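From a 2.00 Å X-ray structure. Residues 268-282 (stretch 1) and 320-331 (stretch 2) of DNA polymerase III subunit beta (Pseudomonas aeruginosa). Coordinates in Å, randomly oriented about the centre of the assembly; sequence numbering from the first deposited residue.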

ATOM      1  N   ALA E 268      19.326  17.229  -1.755  1.00 40.06           N
ATOM      2  CA  ALA E 268      19.116  18.670  -1.589  1.00 41.11           C
ATOM      3  C   ALA E 268      17.783  19.110  -2.190  1.00 45.56           C
ATOM      4  O   ALA E 268      17.087  19.921  -1.573  1.00 45.28           O
ATOM      5  CB  ALA E 268      20.257  19.440  -2.227  1.00 42.84           C
ATOM      6  N   PHE E 269      17.418  18.575  -3.391  1.00 42.00           N
ATOM      7  CA  PHE E 269      16.132  18.882  -4.022  1.00 40.87           C
ATOM      8  C   PHE E 269      14.975  18.342  -3.165  1.00 41.81           C
ATOM      9  O   PHE E 269      14.001  19.048  -2.976  1.00 39.32           O
ATOM     10  CB  PHE E 269      16.053  18.369  -5.477  1.00 42.56           C
ATOM     11  CG  PHE E 269      16.898  19.106  -6.497  1.00 45.10           C
ATOM     12  CD1 PHE E 269      17.136  20.470  -6.376  1.00 50.04           C
ATOM     13  CD2 PHE E 269      17.406  18.450  -7.609  1.00 47.25           C
ATOM     14  CE1 PHE E 269      17.929  21.149  -7.319  1.00 51.83           C
ATOM     15  CE2 PHE E 269      18.194  19.129  -8.555  1.00 51.10           C
ATOM     16  CZ  PHE E 269      18.449  20.473  -8.404  1.00 50.04           C
ATOM     17  N   SER E 270      15.111  17.122  -2.601  1.00 39.03           N
ATOM     18  CA  SER E 270      14.083  16.519  -1.736  1.00 37.87           C
ATOM     19  C   SER E 270      13.874  17.343  -0.450  1.00 41.77           C
ATOM     20  O   SER E 270      12.726  17.573  -0.062  1.00 40.37           O
ATOM     21  CB  SER E 270      14.445  15.080  -1.370  1.00 41.19           C
ATOM     22  OG  SER E 270      14.412  14.229  -2.498  1.00 51.58           O
ATOM     23  N   ARG E 271      14.978  17.808   0.190  1.00 39.27           N
ATOM     24  CA  ARG E 271      14.909  18.620   1.421  1.00 39.25           C
ATOM     25  C   ARG E 271      14.205  19.943   1.163  1.00 44.76           C
ATOM     26  O   ARG E 271      13.276  20.283   1.897  1.00 44.91           O
ATOM     27  CB  ARG E 271      16.294  18.873   2.021  1.00 37.99           C
ATOM     28  CG  ARG E 271      16.885  17.658   2.721  1.00 45.25           C
ATOM     29  CD  ARG E 271      18.148  17.977   3.482  1.00 45.04           C
ATOM     30  NE  ARG E 271      19.316  18.085   2.609  1.00 47.80           N
ATOM     31  CZ  ARG E 271      20.132  17.079   2.323  1.00 54.85           C
ATOM     32  NH1 ARG E 271      19.906  15.871   2.820  1.00 38.65           N
ATOM     33  NH2 ARG E 271      21.182  17.273   1.542  1.00 46.15           N
ATOM     34  N   THR E 272      14.638  20.683   0.116  1.00 41.83           N
ATOM     35  CA  THR E 272      14.048  21.978  -0.240  1.00 41.95           C
ATOM     36  C   THR E 272      12.580  21.865  -0.683  1.00 44.16           C
ATOM     37  O   THR E 272      11.788  22.742  -0.350  1.00 43.65           O
ATOM     38  CB  THR E 272      14.932  22.774  -1.221  1.00 49.37           C
ATOM     39  OG1 THR E 272      15.082  22.037  -2.431  1.00 48.60           O
ATOM     40  CG2 THR E 272      16.296  23.127  -0.636  1.00 51.51           C
ATOM     41  N   ALA E 273      12.220  20.763  -1.393  1.00 40.08           N
ATOM     42  CA  ALA E 273      10.867  20.477  -1.889  1.00 39.11           C
ATOM     43  C   ALA E 273       9.801  20.521  -0.790  1.00 41.81           C
ATOM     44  O   ALA E 273       8.684  20.974  -1.056  1.00 40.37           O
ATOM     45  CB  ALA E 273      10.831  19.128  -2.595  1.00 38.93           C
ATOM     46  N   ILE E 274      10.164  20.096   0.449  1.00 37.94           N
ATOM     47  CA  ILE E 274       9.291  20.111   1.643  1.00 37.07           C
ATOM     48  C   ILE E 274       8.674  21.508   1.855  1.00 40.74           C
ATOM     49  O   ILE E 274       7.483  21.615   2.150  1.00 39.81           O
ATOM     50  CB  ILE E 274      10.039  19.578   2.908  1.00 39.85           C
ATOM     51  CG1 ILE E 274      10.480  18.102   2.698  1.00 39.14           C
ATOM     52  CG2 ILE E 274       9.188  19.716   4.196  1.00 38.59           C
ATOM     53  CD1 ILE E 274      11.663  17.636   3.549  1.00 42.10           C
ATOM     54  N   LEU E 275       9.479  22.564   1.662  1.00 38.20           N
ATOM     55  CA  LEU E 275       9.012  23.939   1.830  1.00 38.07           C
ATOM     56  C   LEU E 275       8.650  24.691   0.541  1.00 41.76           C
ATOM     57  O   LEU E 275       8.466  25.908   0.567  1.00 41.79           O
ATOM     58  CB  LEU E 275       9.909  24.734   2.788  1.00 38.97           C
ATOM     59  CG  LEU E 275      10.078  24.106   4.184  1.00 43.42           C
ATOM     60  CD1 LEU E 275      10.934  24.977   5.077  1.00 45.13           C
ATOM     61  CD2 LEU E 275       8.714  23.804   4.842  1.00 43.13           C
ATOM     62  N   SER E 276       8.506  23.961  -0.578  1.00 37.87           N
ATOM     63  CA  SER E 276       8.071  24.563  -1.838  1.00 37.33           C
ATOM     64  C   SER E 276       6.530  24.557  -1.850  1.00 41.46           C
ATOM     65  O   SER E 276       5.910  23.813  -1.076  1.00 41.56           O
ATOM     66  CB  SER E 276       8.625  23.799  -3.039  1.00 38.31           C
ATOM     67  OG  SER E 276       7.990  22.544  -3.213  1.00 43.97           O
ATOM     68  N   ASN E 277       5.921  25.399  -2.702  1.00 38.42           N
ATOM     69  CA  ASN E 277       4.466  25.482  -2.887  1.00 39.50           C
ATOM     70  C   ASN E 277       3.949  24.073  -3.238  1.00 43.82           C
ATOM     71  O   ASN E 277       4.520  23.415  -4.109  1.00 44.54           O
ATOM     72  CB  ASN E 277       4.148  26.473  -4.011  1.00 40.80           C
ATOM     73  CG  ASN E 277       2.684  26.792  -4.173  1.00 51.72           C
ATOM     74  OD1 ASN E 277       1.863  25.952  -4.562  1.00 46.39           O
ATOM     75  ND2 ASN E 277       2.328  28.031  -3.921  1.00 41.09           N
ATOM     76  N   GLU E 278       2.930  23.590  -2.515  1.00 40.52           N
ATOM     77  CA  GLU E 278       2.378  22.245  -2.702  1.00 39.86           C
ATOM     78  C   GLU E 278       1.803  21.999  -4.104  1.00 44.40           C
ATOM     79  O   GLU E 278       1.854  20.873  -4.604  1.00 43.31           O
ATOM     80  CB  GLU E 278       1.352  21.925  -1.611  1.00 41.05           C
ATOM     81  N   LYS E 279       1.280  23.058  -4.737  1.00 42.84           N
ATOM     82  CA  LYS E 279       0.699  22.996  -6.075  1.00 42.87           C
ATOM     83  C   LYS E 279       1.739  23.286  -7.164  1.00 46.24           C
ATOM     84  O   LYS E 279       1.900  22.482  -8.087  1.00 45.40           O
ATOM     85  CB  LYS E 279      -0.502  23.962  -6.194  1.00 45.97           C
ATOM     86  N   TYR E 280       2.437  24.427  -7.055  1.00 43.09           N
ATOM     87  CA  TYR E 280       3.392  24.864  -8.074  1.00 43.34           C
ATOM     88  C   TYR E 280       4.800  24.280  -8.019  1.00 43.85           C
ATOM     89  O   TYR E 280       5.477  24.222  -9.051  1.00 41.69           O
ATOM     90  CB  TYR E 280       3.313  26.381  -8.305  1.00 46.80           C
ATOM     91  CG  TYR E 280       1.896  26.820  -8.599  1.00 50.44           C
ATOM     92  CD1 TYR E 280       1.301  26.544  -9.828  1.00 52.26           C
ATOM     93  CD2 TYR E 280       1.113  27.415  -7.614  1.00 52.42           C
ATOM     94  CE1 TYR E 280      -0.027  26.883 -10.082  1.00 54.04           C
ATOM     95  CE2 TYR E 280      -0.218  27.758  -7.856  1.00 54.41           C
ATOM     96  CZ  TYR E 280      -0.779  27.503  -9.097  1.00 62.57           C
ATOM     97  OH  TYR E 280      -2.083  27.847  -9.348  1.00 67.03           O
ATOM     98  N   ARG E 281       5.225  23.797  -6.823  1.00 40.25           N
ATOM     99  CA  ARG E 281       6.501  23.083  -6.598  1.00 38.79           C
ATOM    100  C   ARG E 281       7.761  23.806  -7.102  1.00 41.84           C
ATOM    101  O   ARG E 281       8.748  23.170  -7.467  1.00 42.09           O
ATOM    102  CB  ARG E 281       6.381  21.647  -7.157  1.00 35.14           C
ATOM    103  CG  ARG E 281       5.231  20.846  -6.523  1.00 38.66           C
ATOM    104  CD  ARG E 281       5.622  20.267  -5.171  1.00 38.31           C
ATOM    105  NE  ARG E 281       6.642  19.221  -5.340  1.00 39.73           N
ATOM    106  CZ  ARG E 281       7.318  18.627  -4.364  1.00 47.68           C
ATOM    107  NH1 ARG E 281       7.137  18.994  -3.100  1.00 42.87           N
ATOM    108  NH2 ARG E 281       8.189  17.667  -4.644  1.00 36.66           N
ATOM    109  N   GLY E 282       7.706  25.133  -7.105  1.00 38.26           N
ATOM    110  CA  GLY E 282       8.787  25.973  -7.594  1.00 38.21           C
ATOM    111  C   GLY E 282       9.947  26.109  -6.640  1.00 43.01           C
ATOM    112  O   GLY E 282       9.766  26.306  -5.433  1.00 44.13           O
ATOM    113  N   GLY E 320      14.402  29.268 -12.305  1.00 43.06           N
ATOM    114  CA  GLY E 320      13.320  28.618 -11.576  1.00 41.68           C
ATOM    115  C   GLY E 320      12.909  27.309 -12.210  1.00 43.27           C
ATOM    116  O   GLY E 320      12.884  27.195 -13.434  1.00 42.69           O
ATOM    117  N   PHE E 321      12.604  26.309 -11.383  1.00 38.93           N
ATOM    118  CA  PHE E 321      12.179  24.988 -11.860  1.00 37.32           C
ATOM    119  C   PHE E 321      11.176  24.346 -10.945  1.00 39.41           C
ATOM    120  O   PHE E 321      11.176  24.594  -9.730  1.00 39.14           O
ATOM    121  CB  PHE E 321      13.381  24.023 -11.976  1.00 38.69           C
ATOM    122  CG  PHE E 321      14.224  24.188 -13.205  1.00 40.62           C
ATOM    123  CD1 PHE E 321      13.768  23.752 -14.447  1.00 42.75           C
ATOM    124  CD2 PHE E 321      15.492  24.753 -13.127  1.00 42.55           C
ATOM    125  CE1 PHE E 321      14.558  23.913 -15.594  1.00 43.21           C
ATOM    126  CE2 PHE E 321      16.275  24.904 -14.271  1.00 46.02           C
ATOM    127  CZ  PHE E 321      15.795  24.499 -15.498  1.00 43.55           C
ATOM    128  N   ASN E 322      10.348  23.464 -11.524  1.00 35.09           N
ATOM    129  CA  ASN E 322       9.433  22.641 -10.752  1.00 33.88           C
ATOM    130  C   ASN E 322      10.352  21.519 -10.214  1.00 36.35           C
ATOM    131  O   ASN E 322      10.984  20.806 -11.012  1.00 35.76           O
ATOM    132  CB  ASN E 322       8.291  22.101 -11.642  1.00 34.17           C
ATOM    133  CG  ASN E 322       7.381  21.078 -10.976  1.00 45.68           C
ATOM    134  OD1 ASN E 322       7.820  20.159 -10.288  1.00 43.72           O
ATOM    135  ND2 ASN E 322       6.096  21.151 -11.227  1.00 37.34           N
ATOM    136  N   VAL E 323      10.491  21.440  -8.869  1.00 32.09           N
ATOM    137  CA  VAL E 323      11.364  20.485  -8.176  1.00 32.24           C
ATOM    138  C   VAL E 323      11.001  19.019  -8.435  1.00 36.57           C
ATOM    139  O   VAL E 323      11.900  18.185  -8.541  1.00 35.01           O
ATOM    140  CB  VAL E 323      11.583  20.835  -6.668  1.00 34.93           C
ATOM    141  CG1 VAL E 323      10.310  20.678  -5.850  1.00 33.83           C
ATOM    142  CG2 VAL E 323      12.741  20.040  -6.060  1.00 34.38           C
ATOM    143  N   SER E 324       9.687  18.720  -8.565  1.00 34.45           N
ATOM    144  CA  SER E 324       9.200  17.375  -8.871  1.00 32.96           C
ATOM    145  C   SER E 324       9.714  16.937 -10.242  1.00 35.33           C
ATOM    146  O   SER E 324      10.124  15.789 -10.373  1.00 33.81           O
ATOM    147  CB  SER E 324       7.672  17.316  -8.803  1.00 35.09           C
ATOM    148  OG  SER E 324       7.220  17.611  -7.492  1.00 40.52           O
ATOM    149  N   TYR E 325       9.765  17.859 -11.236  1.00 33.16           N
ATOM    150  CA  TYR E 325      10.283  17.559 -12.583  1.00 32.44           C
ATOM    151  C   TYR E 325      11.772  17.216 -12.538  1.00 36.81           C
ATOM    152  O   TYR E 325      12.207  16.306 -13.242  1.00 36.03           O
ATOM    153  CB  TYR E 325      10.034  18.716 -13.577  1.00 33.16           C
ATOM    154  CG  TYR E 325       8.587  19.013 -13.918  1.00 33.20           C
ATOM    155  CD1 TYR E 325       7.570  18.110 -13.600  1.00 34.14           C
ATOM    156  CD2 TYR E 325       8.237  20.174 -14.602  1.00 33.81           C
ATOM    157  CE1 TYR E 325       6.241  18.374 -13.929  1.00 34.37           C
ATOM    158  CE2 TYR E 325       6.914  20.450 -14.930  1.00 34.53           C
ATOM    159  CZ  TYR E 325       5.920  19.543 -14.604  1.00 39.86           C
ATOM    160  OH  TYR E 325       4.617  19.833 -14.922  1.00 39.41           O
ATOM    161  N   LEU E 326      12.545  17.918 -11.681  1.00 35.32           N
ATOM    162  CA  LEU E 326      13.977  17.655 -11.517  1.00 35.92           C
ATOM    163  C   LEU E 326      14.214  16.325 -10.793  1.00 36.57           C
ATOM    164  O   LEU E 326      15.075  15.552 -11.216  1.00 34.82           O
ATOM    165  CB  LEU E 326      14.699  18.817 -10.806  1.00 36.81           C
ATOM    166  CG  LEU E 326      14.635  20.209 -11.470  1.00 41.70           C
ATOM    167  CD1 LEU E 326      15.415  21.209 -10.662  1.00 42.49           C
ATOM    168  CD2 LEU E 326      15.180  20.189 -12.909  1.00 42.63           C
ATOM    169  N   LEU E 327      13.401  16.043  -9.742  1.00 31.47           N
ATOM    170  CA  LEU E 327      13.470  14.792  -8.983  1.00 30.68           C
ATOM    171  C   LEU E 327      13.117  13.586  -9.865  1.00 33.95           C
ATOM    172  O   LEU E 327      13.778  12.544  -9.784  1.00 32.32           O
ATOM    173  CB  LEU E 327      12.613  14.848  -7.701  1.00 29.49           C
ATOM    174  CG  LEU E 327      13.197  15.706  -6.578  1.00 34.30           C
ATOM    175  CD1 LEU E 327      12.123  16.140  -5.600  1.00 32.75           C
ATOM    176  CD2 LEU E 327      14.356  14.983  -5.859  1.00 35.99           C
ATOM    177  N   ASP E 328      12.138  13.760 -10.761  1.00 31.01           N
ATOM    178  CA  ASP E 328      11.743  12.727 -11.718  1.00 31.90           C
ATOM    179  C   ASP E 328      12.918  12.324 -12.609  1.00 37.36           C
ATOM    180  O   ASP E 328      13.151  11.131 -12.809  1.00 37.78           O
ATOM    181  CB  ASP E 328      10.587  13.203 -12.604  1.00 32.93           C
ATOM    182  CG  ASP E 328       9.245  13.273 -11.935  1.00 35.07           C
ATOM    183  OD1 ASP E 328       9.096  12.695 -10.837  1.00 37.80           O
ATOM    184  OD2 ASP E 328       8.352  13.930 -12.490  1.00 32.26           O
ATOM    185  N   VAL E 329      13.673  13.319 -13.116  1.00 33.79           N
ATOM    186  CA  VAL E 329      14.841  13.103 -13.963  1.00 32.16           C
ATOM    187  C   VAL E 329      15.945  12.378 -13.182  1.00 36.79           C
ATOM    188  O   VAL E 329      16.488  11.382 -13.668  1.00 35.67           O
ATOM    189  CB  VAL E 329      15.357  14.421 -14.603  1.00 34.60           C
ATOM    190  CG1 VAL E 329      16.705  14.203 -15.298  1.00 34.30           C
ATOM    191  CG2 VAL E 329      14.339  14.997 -15.581  1.00 33.60           C
ATOM    192  N   LEU E 330      16.274  12.883 -11.977  1.00 34.86           N
ATOM    193  CA  LEU E 330      17.328  12.303 -11.152  1.00 35.66           C
ATOM    194  C   LEU E 330      17.057  10.847 -10.782  1.00 40.85           C
ATOM    195  O   LEU E 330      17.999  10.056 -10.735  1.00 40.64           O
ATOM    196  CB  LEU E 330      17.629  13.171  -9.914  1.00 35.48           C
ATOM    197  CG  LEU E 330      18.230  14.557 -10.189  1.00 39.77           C
ATOM    198  CD1 LEU E 330      18.276  15.365  -8.946  1.00 39.92           C
ATOM    199  CD2 LEU E 330      19.620  14.468 -10.829  1.00 44.43           C
ATOM    200  N   GLY E 331      15.771  10.507 -10.613  1.00 38.44           N
ATOM    201  CA  GLY E 331      15.298   9.165 -10.289  1.00 37.63           C
ATOM    202  C   GLY E 331      15.554   8.129 -11.369  1.00 42.94           C
ATOM    203  O   GLY E 331      15.515   6.936 -11.082  1.00 44.07           O
TER

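The two stretches meet in two ways: helix against helix at one end, and a short backbone pairing braced by an arginine at the other. The helix that includes residues 268-273 runs nearly antiparallel to the helix that begins at Val323, with an angle of 153° between their directions and a closest axial approach of 10.0 Å. Further along stretch 1, Gly282 pairs with Asn322 as an antiparallel bridge of the non-hydrogen-bonded kind, their CA atoms 4.6 Å apart.

Beside this bridge lies the only hydrogen bond between the two main chains. Val323 N, in the first turn of its helix and therefore without an acceptor from a preceding turn, donates to Arg281 O at 2.8 Å and an almost linear 170°. The same carbonyl receives a CA-H...O contact from Asn322, with Arg281 O 3.4 Å from Asn322 CA, and a second such contact joins Gly282 CA to Phe321 O at 3.5 Å. Arg281 itself has positive phi and psi (53°/30°), and its N is bonded to Asn277 O at 2.8 Å.

Asn322 serves as the N-cap. Its OD1 accepts from Tyr325 N at 3.2 Å, supplementing the weak bond from Tyr325 N to Asn322 O, also 3.2 Å. In stretch 1, Asn277 OD1 accepts from both Lys279 N and Tyr280 N at 3.0 Å each, tying down the segment that leads to Arg281.

The CA-to-CB bond of Arg281 points toward stretch 2, and the first three torsions of its side chain are all m. Its guanidinium grips one hydroxyl with two donors: NE gives a bond of 2.7 Å to Ser324 OG, and NH2 a more bent one of 3.0 Å to the same Ser324 OG. The hydroxyl lies near the guanidinium plane, where the N-H groups point, while Val323 CG1 sits over one face, 3.9 Å from Arg281 NH2. The flat group thus spends NE and NH2 on a hydroxyl at its edge, while NH1 has no partner in either stretch, and it offers a face to an aliphatic side chain.

Between the helices the chemistry is almost wholly apolar. Phe269 is a knob among Val323, Leu326, Leu327 and Leu330. Leu326 CD1 lies over one face of the ring, 4.2 Å from its centroid and 23° off the normal, a CH-pi contact; Leu330 CD1 approaches the edge, 3.5 Å from Phe269 CD2. Phe269 CB touches both Val323 CG2 and Leu327 CD2 at 3.8 Å. One turn on, Ala273 points toward stretch 2 and its CB lies 3.6 Å from Val323 CG1.

The polar groups bordering this patch have partners of their own. Ser270 OG packs 3.4 Å from Leu327 CD2 but is hydrogen-bonded to a residue adjoining one of the stretches. Ser276 OG donates to Ala273 O at 2.8 Å, and Ser276 N bonds to the same Ala273 O at 3.0 Å, closing a type I turn. Phe269 O, although 3.5 Å from Val323 CG2, accepts from Ala273 N at 2.9 Å.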